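Local coordinates for glucose-6-phosphate isomerase (Plasmodium falciparum, PDB 3QKI), which probably catalyses the reversible conversion of alpha-D-glucose 6-phosphate to beta-D-fructose 6-phosphate, the second step of glycolysis, at residues K60-F64 and D342-H346; I356-A361 and L532-R536; F388-I392 and L529-Y533. One frame throughout, in Å; residues are numbered along the deposited sequence.

Interaction 1: residues K60-F64 and D342-H346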
ATOM      1  N   LYS A  60       0.964   7.832  28.742  1.00 28.07           N
ATOM      2  CA  LYS A  60       0.324   6.529  28.968  1.00 28.33           C
ATOM      3  C   LYS A  60      -1.197   6.656  29.038  1.00 35.97           C
ATOM      4  O   LYS A  60      -1.703   7.516  29.773  1.00 35.59           O
ATOM      5  CB  LYS A  60       0.847   5.867  30.256  1.00 29.80           C
ATOM      6  N   PHE A  61      -1.925   5.804  28.286  1.00 31.62           N
ATOM      7  CA  PHE A  61      -3.383   5.735  28.351  1.00 31.45           C
ATOM      8  C   PHE A  61      -3.782   4.305  28.255  1.00 37.45           C
ATOM      9  O   PHE A  61      -3.556   3.668  27.218  1.00 38.52           O
ATOM     10  CB  PHE A  61      -4.142   6.604  27.322  1.00 33.06           C
ATOM     11  CG  PHE A  61      -5.650   6.543  27.484  1.00 34.04           C
ATOM     12  CD1 PHE A  61      -6.456   6.068  26.462  1.00 36.05           C
ATOM     13  CD2 PHE A  61      -6.257   6.904  28.685  1.00 36.11           C
ATOM     14  CE1 PHE A  61      -7.843   5.998  26.617  1.00 37.05           C
ATOM     15  CE2 PHE A  61      -7.643   6.826  28.840  1.00 38.27           C
ATOM     16  CZ  PHE A  61      -8.427   6.356  27.810  1.00 36.13           C
ATOM     17  N   LYS A  62      -4.359   3.786  29.347  1.00 34.22           N
ATOM     18  CA  LYS A  62      -4.786   2.394  29.478  1.00 34.28           C
ATOM     19  C   LYS A  62      -3.587   1.437  29.263  1.00 39.63           C
ATOM     20  O   LYS A  62      -2.590   1.508  29.990  1.00 40.61           O
ATOM     21  CB  LYS A  62      -5.992   2.051  28.544  1.00 36.19           C
ATOM     22  CG  LYS A  62      -7.228   2.938  28.724  1.00 41.29           C
ATOM     23  CD  LYS A  62      -8.190   2.418  29.775  1.00 44.10           C
ATOM     24  CE  LYS A  62      -9.375   3.339  29.904  1.00 48.40           C
ATOM     25  NZ  LYS A  62     -10.195   3.001  31.102  1.00 55.07           N
ATOM     26  N   ASN A  63      -3.700   0.603  28.226  1.00 35.73           N
ATOM     27  CA  ASN A  63      -2.742  -0.433  27.866  0.50 35.09           C
ATOM     28  C   ASN A  63      -1.704  -0.008  26.802  1.00 35.90           C
ATOM     29  O   ASN A  63      -1.225  -0.852  26.031  1.00 36.04           O
ATOM     30  CB  ASN A  63      -3.504  -1.715  27.483  0.50 36.53           C
ATOM     31  CG  ASN A  63      -4.825  -1.500  26.779  0.50 46.56           C
ATOM     32  OD1 ASN A  63      -4.907  -1.542  25.554  0.50 52.05           O
ATOM     33  ND2 ASN A  63      -5.892  -1.293  27.539  0.50 24.63           N
ATOM     34  N   PHE A  64      -1.336   1.301  26.764  1.00 26.07           N
ATOM     35  CA  PHE A  64      -0.363   1.790  25.789  1.00 24.70           C
ATOM     36  C   PHE A  64       0.408   3.029  26.145  1.00 26.77           C
ATOM     37  O   PHE A  64      -0.079   3.877  26.904  1.00 27.08           O
ATOM     38  CB  PHE A  64      -0.977   1.904  24.380  1.00 26.08           C
ATOM     39  CG  PHE A  64      -1.689   3.189  24.013  1.00 27.43           C
ATOM     40  CD1 PHE A  64      -3.061   3.313  24.185  1.00 30.15           C
ATOM     41  CD2 PHE A  64      -1.009   4.223  23.387  1.00 29.56           C
ATOM     42  CE1 PHE A  64      -3.724   4.481  23.813  1.00 30.59           C
ATOM     43  CE2 PHE A  64      -1.676   5.393  23.011  1.00 32.52           C
ATOM     44  CZ  PHE A  64      -3.028   5.507  23.213  1.00 30.39           C
ATOM     45  N   ASP A 342     -13.844   4.558  25.010  1.00 14.69           N
ATOM     46  CA  ASP A 342     -12.887   5.026  26.015  1.00 14.87           C
ATOM     47  C   ASP A 342     -11.879   6.008  25.448  1.00 19.23           C
ATOM     48  O   ASP A 342     -11.557   6.994  26.112  1.00 19.49           O
ATOM     49  CB  ASP A 342     -12.204   3.850  26.728  1.00 16.93           C
ATOM     50  CG  ASP A 342     -13.126   3.122  27.690  1.00 25.15           C
ATOM     51  OD1 ASP A 342     -14.207   3.676  28.016  1.00 26.33           O
ATOM     52  OD2 ASP A 342     -12.771   2.007  28.115  1.00 21.05           O
ATOM     53  N   MET A 343     -11.430   5.791  24.202  1.00 14.94           N
ATOM     54  CA  MET A 343     -10.535   6.745  23.538  1.00 13.00           C
ATOM     55  C   MET A 343     -11.315   8.038  23.167  1.00 15.32           C
ATOM     56  O   MET A 343     -10.759   9.120  23.306  1.00 14.84           O
ATOM     57  CB  MET A 343      -9.852   6.114  22.311  1.00 14.27           C
ATOM     58  CG  MET A 343      -8.890   7.063  21.567  1.00 16.00           C
ATOM     59  SD  MET A 343      -7.554   7.762  22.582  1.00 17.82           S
ATOM     60  CE  MET A 343      -6.548   6.344  22.756  1.00 15.84           C
ATOM     61  N   ASP A 344     -12.607   7.928  22.734  1.00 14.24           N
ATOM     62  CA  ASP A 344     -13.449   9.091  22.445  1.00 12.95           C
ATOM     63  C   ASP A 344     -13.551   9.988  23.695  1.00 16.37           C
ATOM     64  O   ASP A 344     -13.384  11.210  23.588  1.00 13.62           O
ATOM     65  CB  ASP A 344     -14.872   8.693  22.025  1.00 13.43           C
ATOM     66  CG  ASP A 344     -15.002   8.039  20.664  1.00 20.72           C
ATOM     67  OD1 ASP A 344     -14.026   8.103  19.865  1.00 18.78           O
ATOM     68  OD2 ASP A 344     -16.041   7.388  20.421  1.00 17.87           O
ATOM     69  N   GLU A 345     -13.816   9.371  24.870  1.00 13.07           N
ATOM     70  CA  GLU A 345     -13.944  10.075  26.163  1.00 13.84           C
ATOM     71  C   GLU A 345     -12.662  10.793  26.548  1.00 18.11           C
ATOM     72  O   GLU A 345     -12.706  11.933  27.019  1.00 19.19           O
ATOM     73  CB  GLU A 345     -14.383   9.106  27.277  1.00 15.32           C
ATOM     74  CG  GLU A 345     -15.813   8.620  27.110  1.00 21.05           C
ATOM     75  CD  GLU A 345     -16.870   9.615  27.556  1.00 39.86           C
ATOM     76  OE1 GLU A 345     -16.938   9.893  28.772  1.00 46.70           O
ATOM     77  OE2 GLU A 345     -17.649  10.091  26.699  1.00 35.26           O
ATOM     78  N   HIS A 346     -11.511  10.151  26.288  1.00 15.27           N
ATOM     79  CA  HIS A 346     -10.194  10.732  26.530  1.00 13.23           C
ATOM     80  C   HIS A 346     -10.020  11.954  25.614  1.00 18.05           C
ATOM     81  O   HIS A 346      -9.649  13.040  26.080  1.00 18.17           O
ATOM     82  CB  HIS A 346      -9.081   9.691  26.243  1.00 13.16           C
ATOM     83  CG  HIS A 346      -7.716  10.276  26.251  1.00 15.57           C
ATOM     84  ND1 HIS A 346      -7.067  10.582  27.441  1.00 16.67           N
ATOM     85  CD2 HIS A 346      -6.924  10.636  25.214  1.00 17.45           C
ATOM     86  CE1 HIS A 346      -5.900  11.103  27.097  1.00 16.04           C
ATOM     87  NE2 HIS A 346      -5.765  11.156  25.766  1.00 16.86           N
TER
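Phe61 and Lys62 at the tip of a tight beta-hairpin, together with Phe64 on its return strand, pack against one side of helix 330-349 through Asp342, Met343 and His346. The hairpin has a two-residue turn whose backbone angles fit type II': Lys62 takes the first position and Asn63 the second, while Phe61 N reaches Phe64 O at 3.0 Å and the reciprocal bond is weak. The Phe61 ring does most of the touching. With CG swung anti to the backbone N (chi1 -177°), it extends over the helix and forms a face-to-face stack with the His346 imidazole, centroids 4.5 Å apart and planes inclined by 27°. On the same face His346 CB makes a CH-pi contact, 3.7 Å from Phe61 CZ, near the rim. The opposite face is occupied from within the hairpin by Lys62 CG, seated over the ring centre, so the phenyl is sandwiched between neighbour and helix. Met343, its chain bent at chi2 and chi3, delivers its methyl to both phenylalanines: CE lies 3.7 Å from Phe61 CD1, approached obliquely, and 3.5 Å from Phe64 CE1, at the ring edge and in its plane. Farther out, Lys62 NZ stays 4.1 Å from Asp342 OD2, too far for a salt bridge; that carboxylate oxygen is instead hydrogen-bonded by Tyr524. His346 NE2 likewise bonds outside the pair, to Ile356 N. Helix 356-371 touches both segments, Ile356 against the two phenylalanines and Pro357 against Met343 and His346; helix 523-543 meets Met343 through Ser531, and the hairpin borders the mixed sheet.

Interaction 2: residues I356-A361 and L532-R536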
ATOM      1  N   ILE A 356      -3.761  12.653  24.049  1.00 15.44           N
ATOM      2  CA  ILE A 356      -3.001  11.848  23.078  1.00 15.79           C
ATOM      3  C   ILE A 356      -3.351  12.129  21.589  1.00 17.46           C
ATOM      4  O   ILE A 356      -2.448  12.524  20.848  1.00 17.45           O
ATOM      5  CB  ILE A 356      -2.952  10.350  23.488  1.00 19.32           C
ATOM      6  CG1 ILE A 356      -2.075  10.179  24.725  1.00 20.57           C
ATOM      7  CG2 ILE A 356      -2.444   9.451  22.337  1.00 20.57           C
ATOM      8  CD1 ILE A 356      -2.291   8.896  25.496  1.00 25.24           C
ATOM      9  N   PRO A 357      -4.622  12.039  21.139  1.00 15.42           N
ATOM     10  CA  PRO A 357      -4.912  12.370  19.719  1.00 15.30           C
ATOM     11  C   PRO A 357      -4.606  13.830  19.366  1.00 18.07           C
ATOM     12  O   PRO A 357      -4.211  14.122  18.239  1.00 16.20           O
ATOM     13  CB  PRO A 357      -6.412  12.101  19.586  1.00 17.27           C
ATOM     14  CG  PRO A 357      -6.801  11.303  20.784  1.00 20.98           C
ATOM     15  CD  PRO A 357      -5.843  11.594  21.855  1.00 16.79           C
ATOM     16  N   VAL A 358      -4.812  14.763  20.328  1.00 14.32           N
ATOM     17  CA  VAL A 358      -4.527  16.173  20.085  1.00 14.04           C
ATOM     18  C   VAL A 358      -3.017  16.387  19.885  1.00 16.15           C
ATOM     19  O   VAL A 358      -2.620  17.052  18.915  1.00 16.05           O
ATOM     20  CB  VAL A 358      -5.136  17.098  21.176  1.00 16.63           C
ATOM     21  CG1 VAL A 358      -4.541  18.512  21.092  1.00 16.16           C
ATOM     22  CG2 VAL A 358      -6.662  17.148  21.044  1.00 15.96           C
ATOM     23  N   LEU A 359      -2.191  15.809  20.778  1.00 12.15           N
ATOM     24  CA  LEU A 359      -0.726  15.921  20.690  1.00 12.27           C
ATOM     25  C   LEU A 359      -0.199  15.280  19.399  1.00 14.67           C
ATOM     26  O   LEU A 359       0.739  15.796  18.801  1.00 14.57           O
ATOM     27  CB  LEU A 359      -0.064  15.282  21.917  1.00 13.16           C
ATOM     28  CG  LEU A 359      -0.295  16.023  23.262  1.00 18.12           C
ATOM     29  CD1 LEU A 359       0.230  15.191  24.430  1.00 18.43           C
ATOM     30  CD2 LEU A 359       0.343  17.400  23.236  1.00 22.29           C
ATOM     31  N   LEU A 360      -0.841  14.193  18.946  1.00 12.48           N
ATOM     32  CA  LEU A 360      -0.475  13.516  17.694  1.00 13.02           C
ATOM     33  C   LEU A 360      -0.828  14.407  16.496  1.00 14.27           C
ATOM     34  O   LEU A 360      -0.023  14.581  15.595  1.00 12.86           O
ATOM     35  CB  LEU A 360      -1.166  12.144  17.619  1.00 14.16           C
ATOM     36  CG  LEU A 360      -0.687  11.187  16.518  1.00 20.38           C
ATOM     37  CD1 LEU A 360       0.827  10.916  16.631  1.00 20.39           C
ATOM     38  CD2 LEU A 360      -1.403   9.852  16.614  1.00 22.48           C
ATOM     39  N   ALA A 361      -2.007  15.038  16.521  1.00 12.26           N
ATOM     40  CA  ALA A 361      -2.440  15.991  15.476  1.00 10.88           C
ATOM     41  C   ALA A 361      -1.536  17.229  15.463  1.00 11.65           C
ATOM     42  O   ALA A 361      -1.142  17.680  14.389  1.00 11.36           O
ATOM     43  CB  ALA A 361      -3.914  16.411  15.725  1.00 10.20           C
ATOM     44  N   LEU A 532      -8.170   6.504  18.135  1.00 13.29           N
ATOM     45  CA  LEU A 532      -6.998   7.358  18.237  1.00 11.84           C
ATOM     46  C   LEU A 532      -6.778   8.103  16.906  1.00 15.02           C
ATOM     47  O   LEU A 532      -6.589   9.313  16.920  1.00 13.95           O
ATOM     48  CB  LEU A 532      -5.752   6.518  18.627  1.00 12.35           C
ATOM     49  CG  LEU A 532      -4.390   7.228  18.590  1.00 17.15           C
ATOM     50  CD1 LEU A 532      -4.376   8.417  19.507  1.00 17.05           C
ATOM     51  CD2 LEU A 532      -3.249   6.261  18.928  1.00 20.27           C
ATOM     52  N   TYR A 533      -6.833   7.388  15.770  1.00 13.09           N
ATOM     53  CA  TYR A 533      -6.644   7.981  14.448  1.00 12.88           C
ATOM     54  C   TYR A 533      -7.858   8.789  13.983  1.00 14.85           C
ATOM     55  O   TYR A 533      -7.673   9.878  13.419  1.00 14.52           O
ATOM     56  CB  TYR A 533      -6.177   6.934  13.407  1.00 13.56           C
ATOM     57  CG  TYR A 533      -4.685   6.719  13.487  1.00 14.67           C
ATOM     58  CD1 TYR A 533      -4.125   5.914  14.481  1.00 14.14           C
ATOM     59  CD2 TYR A 533      -3.816   7.413  12.645  1.00 15.65           C
ATOM     60  CE1 TYR A 533      -2.741   5.787  14.622  1.00 13.59           C
ATOM     61  CE2 TYR A 533      -2.427   7.289  12.776  1.00 15.51           C
ATOM     62  CZ  TYR A 533      -1.896   6.462  13.754  1.00 19.91           C
ATOM     63  OH  TYR A 533      -0.529   6.327  13.885  1.00 18.01           O
ATOM     64  N   GLU A 534      -9.089   8.309  14.272  1.00 10.46           N
ATOM     65  CA  GLU A 534     -10.299   9.087  13.913  1.00 11.69           C
ATOM     66  C   GLU A 534     -10.268  10.427  14.690  1.00 14.96           C
ATOM     67  O   GLU A 534     -10.483  11.487  14.102  1.00 15.81           O
ATOM     68  CB  GLU A 534     -11.597   8.322  14.256  1.00 13.47           C
ATOM     69  CG  GLU A 534     -11.904   7.121  13.366  1.00 22.24           C
ATOM     70  CD  GLU A 534     -13.239   6.450  13.654  1.00 30.99           C
ATOM     71  OE1 GLU A 534     -13.855   6.757  14.702  1.00 19.69           O
ATOM     72  OE2 GLU A 534     -13.695   5.645  12.810  1.00 15.32           O
ATOM     73  N   SER A 535      -9.898  10.374  15.979  1.00 12.62           N
ATOM     74  CA  SER A 535      -9.776  11.568  16.827  1.00 12.07           C
ATOM     75  C   SER A 535      -8.660  12.483  16.314  1.00 15.94           C
ATOM     76  O   SER A 535      -8.880  13.684  16.193  1.00 16.39           O
ATOM     77  CB  SER A 535      -9.524  11.179  18.276  1.00 13.86           C
ATOM     78  OG  SER A 535     -10.550  10.346  18.778  1.00 17.59           O
ATOM     79  N   ARG A 536      -7.479  11.917  15.978  1.00 11.93           N
ATOM     80  CA  ARG A 536      -6.346  12.678  15.456  1.00 11.95           C
ATOM     81  C   ARG A 536      -6.730  13.444  14.205  1.00 15.85           C
ATOM     82  O   ARG A 536      -6.396  14.619  14.105  1.00 14.95           O
ATOM     83  CB  ARG A 536      -5.131  11.741  15.196  1.00 13.98           C
ATOM     84  CG  ARG A 536      -3.892  12.413  14.600  1.00 21.64           C
ATOM     85  CD  ARG A 536      -3.851  12.191  13.099  1.00 28.14           C
ATOM     86  NE  ARG A 536      -2.582  12.584  12.472  1.00 28.66           N
ATOM     87  CZ  ARG A 536      -1.513  11.796  12.387  1.00 30.86           C
ATOM     88  NH1 ARG A 536      -1.524  10.588  12.932  1.00 18.79           N
ATOM     89  NH2 ARG A 536      -0.421  12.219  11.769  1.00 17.86           N
TER
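Ile356, in the first turn of helix 356-371, begins a helix-helix contact with helix 523-543: its CG2 branch sits 3.6 Å from Leu532 CD1, the two side chains crossing at a slant. The short axes come within 8.4 Å of each other at a crossing angle of -57°. Pro357 follows at the nearest pair of CA atoms, Pro357 CA and Arg536 CA, 4.5 Å apart. Its ring lies almost directly on the partner helix, CB 3.5 Å from Ser535 CB, with CG beside Leu532 CD1, consistent with the small serine allowing the close approach. Ser535 OG is turned to the oxygen of Ser531 in its own helix, leaving its methylene for the proline. One turn on, Leu360 supports the Arg536 side chain: Leu360 CG is 3.7 Å from Arg536 NH1, over one face of the guanidinium, and also lies near Arg536 CG. The bend at chi2 (-99°) takes the arginine chain obliquely across the leucine. Leu360 CD2 reaches the Tyr533 ring more loosely and obliquely. Ala361 closes the series, its CB 3.5 Å from Arg536 O and close to Arg536 CG. The interface itself is thus apolar and closely fitted, yet it encloses a charge. Arg536 lies buried with aliphatic carbon over its flat end, while its nitrogens are paired beyond the interface: NH2 with Glu444 and Ser364, NE with Glu540. Glu444 also accepts a bond from Tyr533 OH. These carboxylates would probably offset the cost of burying the guanidinium charge, while apolar packing helps to position it.

Interaction 3: residues F388-I392 and L529-Y533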
ATOM      1  N   PHE A 388      -4.170  -1.818   7.888  1.00 12.24           N
ATOM      2  CA  PHE A 388      -4.381  -0.591   8.686  1.00 10.62           C
ATOM      3  C   PHE A 388      -4.077   0.671   7.860  1.00 14.35           C
ATOM      4  O   PHE A 388      -4.925   1.549   7.775  1.00 14.47           O
ATOM      5  CB  PHE A 388      -3.547  -0.642   9.986  1.00 11.17           C
ATOM      6  CG  PHE A 388      -3.678   0.569  10.879  1.00 12.87           C
ATOM      7  CD1 PHE A 388      -4.918   0.935  11.416  1.00 15.43           C
ATOM      8  CD2 PHE A 388      -2.560   1.333  11.211  1.00 15.17           C
ATOM      9  CE1 PHE A 388      -5.027   2.032  12.295  1.00 16.04           C
ATOM     10  CE2 PHE A 388      -2.677   2.444  12.070  1.00 17.60           C
ATOM     11  CZ  PHE A 388      -3.909   2.777  12.611  1.00 15.40           C
ATOM     12  N   SER A 389      -2.886   0.740   7.237  1.00 11.26           N
ATOM     13  CA  SER A 389      -2.390   1.852   6.395  1.00 12.17           C
ATOM     14  C   SER A 389      -3.397   2.245   5.294  1.00 16.87           C
ATOM     15  O   SER A 389      -3.617   3.441   5.086  1.00 18.01           O
ATOM     16  CB  SER A 389      -1.063   1.442   5.750  1.00 16.28           C
ATOM     17  OG  SER A 389      -0.516   2.432   4.905  1.00 32.14           O
ATOM     18  N   ALA A 390      -3.998   1.256   4.594  1.00 13.37           N
ATOM     19  CA  ALA A 390      -4.977   1.505   3.529  1.00 13.31           C
ATOM     20  C   ALA A 390      -6.199   2.230   4.095  1.00 16.19           C
ATOM     21  O   ALA A 390      -6.729   3.124   3.439  1.00 16.74           O
ATOM     22  CB  ALA A 390      -5.385   0.197   2.856  1.00 14.40           C
ATOM     23  N   HIS A 391      -6.640   1.859   5.310  1.00 12.36           N
ATOM     24  CA  HIS A 391      -7.755   2.549   5.976  1.00 12.48           C
ATOM     25  C   HIS A 391      -7.322   3.983   6.392  1.00 15.35           C
ATOM     26  O   HIS A 391      -8.035   4.938   6.068  1.00 13.28           O
ATOM     27  CB  HIS A 391      -8.268   1.773   7.217  1.00 12.96           C
ATOM     28  CG  HIS A 391      -9.295   2.557   7.991  1.00 16.00           C
ATOM     29  ND1 HIS A 391     -10.412   3.106   7.362  1.00 17.81           N
ATOM     30  CD2 HIS A 391      -9.311   2.916   9.293  1.00 18.04           C
ATOM     31  CE1 HIS A 391     -11.094   3.722   8.314  1.00 17.82           C
ATOM     32  NE2 HIS A 391     -10.468   3.646   9.488  1.00 18.04           N
ATOM     33  N   ILE A 392      -6.164   4.125   7.068  1.00 13.51           N
ATOM     34  CA  ILE A 392      -5.623   5.432   7.477  1.00 13.08           C
ATOM     35  C   ILE A 392      -5.452   6.380   6.280  1.00 15.85           C
ATOM     36  O   ILE A 392      -5.746   7.559   6.416  1.00 16.49           O
ATOM     37  CB  ILE A 392      -4.355   5.318   8.388  1.00 15.39           C
ATOM     38  CG1 ILE A 392      -4.680   4.519   9.665  1.00 14.65           C
ATOM     39  CG2 ILE A 392      -3.752   6.700   8.738  1.00 16.26           C
ATOM     40  CD1 ILE A 392      -5.979   4.983  10.450  1.00 13.35           C
ATOM     41  N   LEU A 529      -7.011   1.959  19.028  1.00 12.21           N
ATOM     42  CA  LEU A 529      -6.216   2.326  17.847  1.00 12.50           C
ATOM     43  C   LEU A 529      -7.073   3.043  16.776  1.00 12.74           C
ATOM     44  O   LEU A 529      -6.647   4.066  16.255  1.00 12.51           O
ATOM     45  CB  LEU A 529      -5.465   1.104  17.270  1.00 12.27           C
ATOM     46  CG  LEU A 529      -4.561   1.330  16.048  1.00 16.59           C
ATOM     47  CD1 LEU A 529      -3.401   2.270  16.365  1.00 17.28           C
ATOM     48  CD2 LEU A 529      -4.020  -0.004  15.518  1.00 14.40           C
ATOM     49  N   LEU A 530      -8.257   2.515  16.462  1.00 12.09           N
ATOM     50  CA  LEU A 530      -9.150   3.141  15.489  1.00 12.26           C
ATOM     51  C   LEU A 530      -9.557   4.536  15.937  1.00 15.32           C
ATOM     52  O   LEU A 530      -9.418   5.491  15.166  1.00 14.20           O
ATOM     53  CB  LEU A 530     -10.425   2.303  15.231  1.00 13.03           C
ATOM     54  CG  LEU A 530     -11.484   3.008  14.370  1.00 17.27           C
ATOM     55  CD1 LEU A 530     -11.050   3.108  12.925  1.00 18.94           C
ATOM     56  CD2 LEU A 530     -12.831   2.422  14.559  1.00 18.32           C
ATOM     57  N   SER A 531     -10.042   4.658  17.183  1.00 13.41           N
ATOM     58  CA  SER A 531     -10.517   5.940  17.694  1.00 12.76           C
ATOM     59  C   SER A 531      -9.380   6.953  17.793  1.00 14.73           C
ATOM     60  O   SER A 531      -9.601   8.122  17.532  1.00 14.00           O
ATOM     61  CB  SER A 531     -11.254   5.771  19.018  1.00 13.45           C
ATOM     62  OG  SER A 531     -11.503   7.039  19.611  1.00 17.88           O
ATOM     63  N   LEU A 532      -8.170   6.504  18.135  1.00 13.29           N
ATOM     64  CA  LEU A 532      -6.998   7.358  18.237  1.00 11.84           C
ATOM     65  C   LEU A 532      -6.778   8.103  16.906  1.00 15.02           C
ATOM     66  O   LEU A 532      -6.589   9.313  16.920  1.00 13.95           O
ATOM     67  CB  LEU A 532      -5.752   6.518  18.627  1.00 12.35           C
ATOM     68  CG  LEU A 532      -4.390   7.228  18.590  1.00 17.15           C
ATOM     69  CD1 LEU A 532      -4.376   8.417  19.507  1.00 17.05           C
ATOM     70  CD2 LEU A 532      -3.249   6.261  18.928  1.00 20.27           C
ATOM     71  N   TYR A 533      -6.833   7.388  15.770  1.00 13.09           N
ATOM     72  CA  TYR A 533      -6.644   7.981  14.448  1.00 12.88           C
ATOM     73  C   TYR A 533      -7.858   8.789  13.983  1.00 14.85           C
ATOM     74  O   TYR A 533      -7.673   9.878  13.419  1.00 14.52           O
ATOM     75  CB  TYR A 533      -6.177   6.934  13.407  1.00 13.56           C
ATOM     76  CG  TYR A 533      -4.685   6.719  13.487  1.00 14.67           C
ATOM     77  CD1 TYR A 533      -4.125   5.914  14.481  1.00 14.14           C
ATOM     78  CD2 TYR A 533      -3.816   7.413  12.645  1.00 15.65           C
ATOM     79  CE1 TYR A 533      -2.741   5.787  14.622  1.00 13.59           C
ATOM     80  CE2 TYR A 533      -2.427   7.289  12.776  1.00 15.51           C
ATOM     81  CZ  TYR A 533      -1.896   6.462  13.754  1.00 19.91           C
ATOM     82  OH  TYR A 533      -0.529   6.327  13.885  1.00 18.01           O
TER
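Phe388 and Tyr533 form a T-shaped aromatic contact in the core of the fold, where helix 388-400 and helix 523-543 lie together on the mixed sheet of an alpha-beta-alpha sandwich, consistent with the second SIS domain of the phosphoglucose isomerase family. The axes are 11.9 Å apart at their closest, a separation bridged by large side chains. Phe388 holds CG anti to the backbone N (chi1 180°), which extends its ring to the phenol. The edge of Phe388 points at the face of Tyr533, with centroids 5.3 Å apart and planes at 88°; Phe388 CZ stands 3.7 Å from Tyr533 CD1. The Leu529 side chain runs toward Phe388 from the facing helix and lays CD2 over one face of the ring in a CH-pi contact, while Ile392 CG1, from the phenylalanine's own helix, lies over the opposite face. From the sheet, Ile378 of strand 375-380 touches Phe388, Ile392 and Tyr533. His391 adds a contact at the flank facing the substrate site: its side chain is about 5 Å from that of Gln394, which binds fructose 6-phosphate, and Leu530 CD1 approaches its NE2 to 3.5 Å. Between this pair and the aromatic contact, Ile392 CD1 packs 3.5 Å from Tyr533 CB, beside the root of the phenol ring.

From the N terminus, the hairpin at 60-64 meets the helix at 342-346, so interaction 1 closes a loop of some 280 residues that contains the five-stranded parallel sheet. Interactions 2 and 3 open only afterwards, at 356-361 and 388-392. Interaction 3 opens inside the span of interaction 2, and the two close on overlapping segments of helix 523-543, where they share Leu532 and Tyr533. Interaction 1 also touches the other two directly: it meets interaction 2 where helices 330-349 and 356-371 follow each other, and interaction 3 where Asp344 OD1 reaches Ser531 OG. Helix 523-543 thereby ties helices 330-349, 356-371 and 388-400 to one another beside the mixed sheet.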